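Local coordinates for uncharacterized protein (Anabaena variabilis, PDB 3OT2) that is of unknown function but is probably a nuclease of the PD-(D/E)XK superfamily, in the Uma2 (DUF820) restriction endonuclease-like family, at residues V79-P91 / I101-L113. Residues are numbered along the deposited sequence; the frame is centred on the assembly and turned at random.
Sequences VPDISVFIWSRIP and IFLIAPDWTIEIL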
ATOM      1  N   VAL A  79     -13.291  11.504   4.249  1.00 31.00           N
ATOM      2  CA  VAL A  79     -14.412  11.307   3.343  1.00 31.86           C
ATOM      3  C   VAL A  79     -14.064  10.132   2.418  1.00 32.98           C
ATOM      4  O   VAL A  79     -13.661  10.355   1.272  1.00 31.52           O
ATOM      5  CB  VAL A  79     -14.792  12.594   2.554  1.00 37.23           C
ATOM      6  CG1 VAL A  79     -16.095  12.394   1.777  1.00 36.86           C
ATOM      7  CG2 VAL A  79     -14.911  13.807   3.472  1.00 38.85           C
ATOM      8  N   PRO A  80     -14.236   8.868   2.878  1.00 30.17           N
ATOM      9  CA  PRO A  80     -13.950   7.731   1.997  1.00 29.27           C
ATOM     10  C   PRO A  80     -14.815   7.811   0.743  1.00 33.50           C
ATOM     11  O   PRO A  80     -15.937   8.319   0.824  1.00 33.08           O
ATOM     12  CB  PRO A  80     -14.331   6.513   2.857  1.00 28.60           C
ATOM     13  CG  PRO A  80     -14.193   6.979   4.245  1.00 33.68           C
ATOM     14  CD  PRO A  80     -14.689   8.403   4.206  1.00 30.50           C
ATOM     15  N   ASP A  81     -14.310   7.319  -0.404  1.00 29.24           N
ATOM     16  CA  ASP A  81     -15.113   7.314  -1.625  1.00 28.45           C
ATOM     17  C   ASP A  81     -16.468   6.608  -1.351  1.00 32.20           C
ATOM     18  O   ASP A  81     -17.529   7.110  -1.755  1.00 32.32           O
ATOM     19  CB  ASP A  81     -14.348   6.633  -2.777  1.00 28.45           C
ATOM     20  CG  ASP A  81     -13.206   7.452  -3.357  1.00 33.54           C
ATOM     21  OD1 ASP A  81     -13.212   8.706  -3.184  1.00 32.92           O
ATOM     22  OD2 ASP A  81     -12.330   6.855  -4.017  1.00 34.40           O
ATOM     23  N   ILE A  82     -16.421   5.455  -0.642  1.00 28.60           N
ATOM     24  CA  ILE A  82     -17.613   4.681  -0.229  1.00 27.58           C
ATOM     25  C   ILE A  82     -17.398   4.220   1.196  1.00 31.30           C
ATOM     26  O   ILE A  82     -16.356   3.663   1.506  1.00 31.69           O
ATOM     27  CB  ILE A  82     -17.942   3.485  -1.152  1.00 29.46           C
ATOM     28  CG1 ILE A  82     -18.063   3.918  -2.630  1.00 29.82           C
ATOM     29  CG2 ILE A  82     -19.207   2.717  -0.682  1.00 28.25           C
ATOM     30  CD1 ILE A  82     -17.827   2.812  -3.592  1.00 34.92           C
ATOM     31  N   SER A  83     -18.397   4.457   2.053  1.00 27.85           N
ATOM     32  CA  SER A  83     -18.439   3.997   3.438  1.00 27.14           C
ATOM     33  C   SER A  83     -19.625   3.070   3.606  1.00 29.17           C
ATOM     34  O   SER A  83     -20.738   3.427   3.221  1.00 27.68           O
ATOM     35  CB  SER A  83     -18.594   5.195   4.370  1.00 29.92           C
ATOM     36  OG  SER A  83     -17.332   5.808   4.490  1.00 38.61           O
ATOM     37  N   VAL A  84     -19.400   1.895   4.180  1.00 27.57           N
ATOM     38  CA  VAL A  84     -20.477   0.926   4.398  1.00 26.01           C
ATOM     39  C   VAL A  84     -20.619   0.707   5.908  1.00 29.29           C
ATOM     40  O   VAL A  84     -19.638   0.417   6.600  1.00 27.71           O
ATOM     41  CB  VAL A  84     -20.287  -0.410   3.615  1.00 27.22           C
ATOM     42  CG1 VAL A  84     -21.567  -1.239   3.639  1.00 28.07           C
ATOM     43  CG2 VAL A  84     -19.857  -0.163   2.164  1.00 25.77           C
ATOM     44  N   PHE A  85     -21.844   0.892   6.420  1.00 26.82           N
ATOM     45  CA  PHE A  85     -22.132   0.713   7.856  1.00 26.98           C
ATOM     46  C   PHE A  85     -23.200  -0.321   8.049  1.00 30.25           C
ATOM     47  O   PHE A  85     -24.222  -0.243   7.373  1.00 28.57           O
ATOM     48  CB  PHE A  85     -22.637   2.044   8.475  1.00 28.71           C
ATOM     49  CG  PHE A  85     -21.591   3.117   8.637  1.00 29.29           C
ATOM     50  CD1 PHE A  85     -21.297   3.984   7.597  1.00 31.88           C
ATOM     51  CD2 PHE A  85     -20.920   3.280   9.843  1.00 30.77           C
ATOM     52  CE1 PHE A  85     -20.329   4.971   7.748  1.00 32.68           C
ATOM     53  CE2 PHE A  85     -19.968   4.288  10.001  1.00 33.46           C
ATOM     54  CZ  PHE A  85     -19.678   5.125   8.952  1.00 31.54           C
ATOM     55  N   ILE A  86     -23.007  -1.252   9.010  1.00 28.07           N
ATOM     56  CA  ILE A  86     -24.024  -2.245   9.366  1.00 28.67           C
ATOM     57  C   ILE A  86     -25.175  -1.443  10.009  1.00 33.77           C
ATOM     58  O   ILE A  86     -24.933  -0.330  10.522  1.00 31.59           O
ATOM     59  CB  ILE A  86     -23.490  -3.416  10.241  1.00 31.37           C
ATOM     60  CG1 ILE A  86     -23.100  -2.948  11.678  1.00 31.77           C
ATOM     61  CG2 ILE A  86     -22.335  -4.143   9.504  1.00 30.41           C
ATOM     62  CD1 ILE A  86     -22.657  -4.070  12.666  1.00 33.46           C
ATOM     63  N   TRP A  87     -26.420  -1.969   9.928  1.00 31.06           N
ATOM     64  CA  TRP A  87     -27.603  -1.234  10.348  1.00 31.51           C
ATOM     65  C   TRP A  87     -27.527  -0.720  11.772  1.00 37.61           C
ATOM     66  O   TRP A  87     -27.834   0.449  11.977  1.00 37.36           O
ATOM     67  CB  TRP A  87     -28.873  -2.071  10.171  1.00 31.38           C
ATOM     68  CG  TRP A  87     -30.029  -1.256   9.661  1.00 33.38           C
ATOM     69  CD1 TRP A  87     -31.060  -0.748  10.399  1.00 37.37           C
ATOM     70  CD2 TRP A  87     -30.233  -0.799   8.311  1.00 32.98           C
ATOM     71  NE1 TRP A  87     -31.900  -0.019   9.588  1.00 36.96           N
ATOM     72  CE2 TRP A  87     -31.419  -0.040   8.301  1.00 37.38           C
ATOM     73  CE3 TRP A  87     -29.515  -0.935   7.112  1.00 33.75           C
ATOM     74  CZ2 TRP A  87     -31.925   0.549   7.126  1.00 37.27           C
ATOM     75  CZ3 TRP A  87     -30.026  -0.367   5.953  1.00 35.63           C
ATOM     76  CH2 TRP A  87     -31.229   0.348   5.964  1.00 37.23           C
ATOM     77  N   SER A  88     -27.085  -1.558  12.742  1.00 35.72           N
ATOM     78  CA  SER A  88     -27.001  -1.193  14.171  1.00 36.53           C
ATOM     79  C   SER A  88     -26.021  -0.036  14.446  1.00 39.62           C
ATOM     80  O   SER A  88     -26.125   0.605  15.485  1.00 41.89           O
ATOM     81  CB  SER A  88     -26.596  -2.404  15.006  1.00 39.64           C
ATOM     82  OG  SER A  88     -25.302  -2.873  14.654  1.00 40.69           O
ATOM     83  N   ARG A  89     -25.070   0.218  13.532  1.00 34.58           N
ATOM     84  CA  ARG A  89     -24.054   1.265  13.701  1.00 33.26           C
ATOM     85  C   ARG A  89     -24.396   2.567  12.957  1.00 36.63           C
ATOM     86  O   ARG A  89     -23.678   3.543  13.135  1.00 36.46           O
ATOM     87  CB  ARG A  89     -22.667   0.743  13.258  1.00 30.29           C
ATOM     88  CG  ARG A  89     -22.099  -0.263  14.258  1.00 28.41           C
ATOM     89  CD  ARG A  89     -20.691  -0.665  13.880  1.00 33.20           C
ATOM     90  NE  ARG A  89     -19.702   0.330  14.305  1.00 32.15           N
ATOM     91  CZ  ARG A  89     -18.989   1.078  13.478  1.00 39.98           C
ATOM     92  NH1 ARG A  89     -19.165   0.984  12.166  1.00 28.42           N
ATOM     93  NH2 ARG A  89     -18.104   1.941  13.954  1.00 38.31           N
ATOM     94  N   ILE A  90     -25.497   2.614  12.176  1.00 33.55           N
ATOM     95  CA  ILE A  90     -25.878   3.844  11.466  1.00 32.54           C
ATOM     96  C   ILE A  90     -26.439   4.843  12.518  1.00 37.35           C
ATOM     97  O   ILE A  90     -27.448   4.531  13.139  1.00 37.69           O
ATOM     98  CB  ILE A  90     -26.876   3.581  10.294  1.00 34.90           C
ATOM     99  CG1 ILE A  90     -26.244   2.698   9.196  1.00 32.33           C
ATOM    100  CG2 ILE A  90     -27.390   4.917   9.691  1.00 34.92           C
ATOM    101  CD1 ILE A  90     -27.205   2.083   8.198  1.00 32.36           C
ATOM    102  N   PRO A  91     -25.772   6.006  12.777  1.00 37.62           N
ATOM    103  CA  PRO A  91     -26.325   6.964  13.760  1.00 39.54           C
ATOM    104  C   PRO A  91     -27.651   7.549  13.265  1.00 41.76           C
ATOM    105  O   PRO A  91     -27.779   7.921  12.099  1.00 40.14           O
ATOM    106  CB  PRO A  91     -25.232   8.026  13.886  1.00 41.69           C
ATOM    107  CG  PRO A  91     -24.476   7.956  12.620  1.00 44.52           C
ATOM    108  CD  PRO A  91     -24.527   6.517  12.169  1.00 38.59           C
ATOM    109  N   ILE A 101     -24.227  13.758  11.014  1.00 41.75           N
ATOM    110  CA  ILE A 101     -22.837  13.610  11.460  1.00 40.47           C
ATOM    111  C   ILE A 101     -22.552  12.163  11.855  1.00 40.28           C
ATOM    112  O   ILE A 101     -23.343  11.535  12.550  1.00 39.67           O
ATOM    113  CB  ILE A 101     -22.524  14.604  12.627  1.00 44.86           C
ATOM    114  CG1 ILE A 101     -22.907  16.070  12.294  1.00 47.36           C
ATOM    115  CG2 ILE A 101     -21.081  14.497  13.163  1.00 47.37           C
ATOM    116  CD1 ILE A 101     -22.097  16.886  11.170  1.00 60.79           C
ATOM    117  N   PHE A 102     -21.399  11.651  11.403  1.00 35.15           N
ATOM    118  CA  PHE A 102     -20.934  10.290  11.698  1.00 32.81           C
ATOM    119  C   PHE A 102     -19.624  10.411  12.435  1.00 36.84           C
ATOM    120  O   PHE A 102     -18.645  10.879  11.860  1.00 36.41           O
ATOM    121  CB  PHE A 102     -20.787   9.464  10.411  1.00 33.10           C
ATOM    122  CG  PHE A 102     -22.053   8.854   9.853  1.00 35.45           C
ATOM    123  CD1 PHE A 102     -23.110   9.657   9.442  1.00 38.17           C
ATOM    124  CD2 PHE A 102     -22.150   7.480   9.653  1.00 38.56           C
ATOM    125  CE1 PHE A 102     -24.266   9.097   8.886  1.00 39.84           C
ATOM    126  CE2 PHE A 102     -23.295   6.921   9.072  1.00 41.34           C
ATOM    127  CZ  PHE A 102     -24.350   7.732   8.707  1.00 40.19           C
ATOM    128  N   LEU A 103     -19.621  10.052  13.721  1.00 34.31           N
ATOM    129  CA  LEU A 103     -18.428  10.169  14.562  1.00 35.28           C
ATOM    130  C   LEU A 103     -17.761   8.804  14.790  1.00 38.16           C
ATOM    131  O   LEU A 103     -17.061   8.598  15.787  1.00 38.97           O
ATOM    132  CB  LEU A 103     -18.783  10.850  15.904  1.00 37.18           C
ATOM    133  CG  LEU A 103     -19.309  12.291  15.817  1.00 44.34           C
ATOM    134  CD1 LEU A 103     -19.858  12.747  17.158  1.00 47.08           C
ATOM    135  CD2 LEU A 103     -18.231  13.250  15.328  1.00 47.78           C
ATOM    136  N   ILE A 104     -17.936   7.886  13.829  1.00 33.69           N
ATOM    137  CA  ILE A 104     -17.432   6.514  13.928  1.00 32.14           C
ATOM    138  C   ILE A 104     -16.825   6.053  12.596  1.00 32.59           C
ATOM    139  O   ILE A 104     -17.111   6.621  11.546  1.00 31.14           O
ATOM    140  CB  ILE A 104     -18.566   5.540  14.394  1.00 35.76           C
ATOM    141  CG1 ILE A 104     -19.834   5.660  13.513  1.00 37.01           C
ATOM    142  CG2 ILE A 104     -18.901   5.712  15.905  1.00 37.55           C
ATOM    143  CD1 ILE A 104     -20.716   4.460  13.555  1.00 43.54           C
ATOM    144  N   ALA A 105     -15.997   5.010  12.654  1.00 30.06           N
ATOM    145  CA  ALA A 105     -15.350   4.424  11.494  1.00 28.93           C
ATOM    146  C   ALA A 105     -16.351   3.553  10.710  1.00 32.47           C
ATOM    147  O   ALA A 105     -17.179   2.893  11.347  1.00 33.01           O
ATOM    148  CB  ALA A 105     -14.144   3.601  11.928  1.00 28.61           C
ATOM    149  N   PRO A 106     -16.285   3.498   9.352  1.00 28.10           N
ATOM    150  CA  PRO A 106     -17.203   2.593   8.616  1.00 27.74           C
ATOM    151  C   PRO A 106     -16.922   1.130   8.936  1.00 31.19           C
ATOM    152  O   PRO A 106     -15.822   0.805   9.361  1.00 31.16           O
ATOM    153  CB  PRO A 106     -16.898   2.876   7.132  1.00 29.20           C
ATOM    154  CG  PRO A 106     -16.009   4.083   7.110  1.00 33.02           C
ATOM    155  CD  PRO A 106     -15.334   4.169   8.446  1.00 29.21           C
ATOM    156  N   ASP A 107     -17.879   0.234   8.699  1.00 27.64           N
ATOM    157  CA  ASP A 107     -17.603  -1.197   8.861  1.00 25.33           C
ATOM    158  C   ASP A 107     -16.749  -1.670   7.694  1.00 26.94           C
ATOM    159  O   ASP A 107     -15.925  -2.569   7.827  1.00 26.30           O
ATOM    160  CB  ASP A 107     -18.926  -1.981   8.923  1.00 27.16           C
ATOM    161  CG  ASP A 107     -19.579  -1.789  10.258  1.00 29.73           C
ATOM    162  OD1 ASP A 107     -19.139  -2.450  11.226  1.00 32.53           O
ATOM    163  OD2 ASP A 107     -20.437  -0.874  10.372  1.00 30.58           O
ATOM    164  N   TRP A 108     -16.929  -1.030   6.548  1.00 25.32           N
ATOM    165  CA  TRP A 108     -16.224  -1.359   5.321  1.00 25.07           C
ATOM    166  C   TRP A 108     -15.941  -0.063   4.556  1.00 28.30           C
ATOM    167  O   TRP A 108     -16.874   0.684   4.236  1.00 27.86           O
ATOM    168  CB  TRP A 108     -17.078  -2.356   4.508  1.00 24.13           C
ATOM    169  CG  TRP A 108     -16.540  -2.816   3.176  1.00 24.77           C
ATOM    170  CD1 TRP A 108     -15.243  -2.777   2.732  1.00 26.93           C
ATOM    171  CD2 TRP A 108     -17.294  -3.509   2.170  1.00 24.70           C
ATOM    172  NE1 TRP A 108     -15.163  -3.339   1.473  1.00 25.57           N
ATOM    173  CE2 TRP A 108     -16.407  -3.820   1.119  1.00 27.59           C
ATOM    174  CE3 TRP A 108     -18.658  -3.878   2.043  1.00 26.32           C
ATOM    175  CZ2 TRP A 108     -16.836  -4.481  -0.046  1.00 27.44           C
ATOM    176  CZ3 TRP A 108     -19.073  -4.547   0.894  1.00 27.42           C
ATOM    177  CH2 TRP A 108     -18.177  -4.821  -0.139  1.00 27.75           C
ATOM    178  N   THR A 109     -14.647   0.233   4.329  1.00 25.31           N
ATOM    179  CA  THR A 109     -14.255   1.439   3.602  1.00 26.58           C
ATOM    180  C   THR A 109     -13.748   1.042   2.219  1.00 27.66           C
ATOM    181  O   THR A 109     -12.990   0.088   2.092  1.00 26.37           O
ATOM    182  CB  THR A 109     -13.244   2.318   4.390  1.00 30.30           C
ATOM    183  OG1 THR A 109     -12.982   3.497   3.630  1.00 31.74           O
ATOM    184  CG2 THR A 109     -11.889   1.632   4.643  1.00 27.68           C
ATOM    185  N   ILE A 110     -14.178   1.765   1.186  1.00 26.36           N
ATOM    186  CA  ILE A 110     -13.723   1.502  -0.180  1.00 25.96           C
ATOM    187  C   ILE A 110     -13.158   2.788  -0.756  1.00 29.22           C
ATOM    188  O   ILE A 110     -13.838   3.809  -0.774  1.00 27.51           O
ATOM    189  CB  ILE A 110     -14.830   0.901  -1.081  1.00 28.59           C
ATOM    190  CG1 ILE A 110     -15.365  -0.430  -0.493  1.00 28.84           C
ATOM    191  CG2 ILE A 110     -14.328   0.724  -2.518  1.00 27.91           C
ATOM    192  CD1 ILE A 110     -16.706  -0.776  -0.931  1.00 28.78           C
ATOM    193  N   GLU A 111     -11.891   2.728  -1.194  1.00 26.13           N
ATOM    194  CA  GLU A 111     -11.187   3.839  -1.807  1.00 26.65           C
ATOM    195  C   GLU A 111     -10.829   3.458  -3.213  1.00 30.20           C
ATOM    196  O   GLU A 111     -10.358   2.348  -3.454  1.00 29.67           O
ATOM    197  CB  GLU A 111      -9.926   4.213  -1.009  1.00 27.67           C
ATOM    198  CG  GLU A 111     -10.220   4.639   0.425  1.00 32.54           C
ATOM    199  CD  GLU A 111     -10.758   6.052   0.614  1.00 40.70           C
ATOM    200  OE1 GLU A 111     -11.214   6.685  -0.369  1.00 33.34           O
ATOM    201  OE2 GLU A 111     -10.745   6.519   1.769  1.00 37.53           O
ATOM    202  N   ILE A 112     -11.069   4.359  -4.141  1.00 27.38           N
ATOM    203  CA  ILE A 112     -10.760   4.098  -5.543  1.00 28.26           C
ATOM    204  C   ILE A 112      -9.751   5.129  -5.997  1.00 32.85           C
ATOM    205  O   ILE A 112     -10.014   6.328  -5.892  1.00 31.53           O
ATOM    206  CB  ILE A 112     -12.048   4.104  -6.419  1.00 30.40           C
ATOM    207  CG1 ILE A 112     -13.092   3.102  -5.883  1.00 29.45           C
ATOM    208  CG2 ILE A 112     -11.728   3.808  -7.888  1.00 29.47           C
ATOM    209  CD1 ILE A 112     -14.532   3.649  -5.973  1.00 29.04           C
ATOM    210  N   LEU A 113      -8.597   4.663  -6.497  1.00 29.42           N
ATOM    211  CA  LEU A 113      -7.570   5.571  -7.009  1.00 30.73           C
ATOM    212  C   LEU A 113      -8.011   6.273  -8.274  1.00 35.74           C
ATOM    213  O   LEU A 113      -8.796   5.746  -9.064  1.00 34.72           O
ATOM    214  CB  LEU A 113      -6.252   4.829  -7.285  1.00 30.61           C
ATOM    215  CG  LEU A 113      -5.562   4.170  -6.084  1.00 32.77           C
ATOM    216  CD1 LEU A 113      -4.303   3.482  -6.548  1.00 33.58           C
ATOM    217  CD2 LEU A 113      -5.261   5.204  -4.978  1.00 33.86           C
TER
HETATM  218  O   HOH W   1     -11.189   9.380   0.030  1.00 31.79           O
HETATM  219  O   HOH W   2      -9.692   7.356  -2.944  1.00 32.82           O
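I82 and V84 pair with I110 and W108 as strands 82-86 and 108-112 run antiparallel, their axes 4.9 Å apart at 169°. D107 and W108 both face V84, forming a classic beta bulge; W108 N donates to V84 O at 3.1 Å, D107 N only weakly. Beyond the bulge, D107 OD2 takes I86 N (2.9 Å) and R89 NH1 (2.9 Å, a salt bridge) from opposite faces of its carboxylate. The R89 chain bends at chi3 (81°), and NH1 and NH2 together grip A105 O end-on, in the guanidinium plane, while I104 CD1 lies over one guanidinium face, toward its rim. Losing the guanidinium to an alanine here is likely to leave A105 O without either donor and D107 OD2 with I86 N but no cationic mate. F85 is sandwiched between P106 CA on one face and F102 CD2 on the other; P91 CG in turn sits over the F102 ring, 3.6 Å from its centroid. At the other end D81 OD2 accepts I112 N on its anti side (2.8 Å), and D81 N meets E111 OE1 from above the carboxylate plane. P80-D81 and E111 are consistent with the PD and the second acid of a PD-(D/E)XK site; H42 and K35 also bind the D81 carboxylate. The pair forms the second and third strands of the six-stranded mixed sheet, between strands 63-67 and 136-141; I82 and I110 pack on helix 40-57, T109 and E111 on helix 119-131.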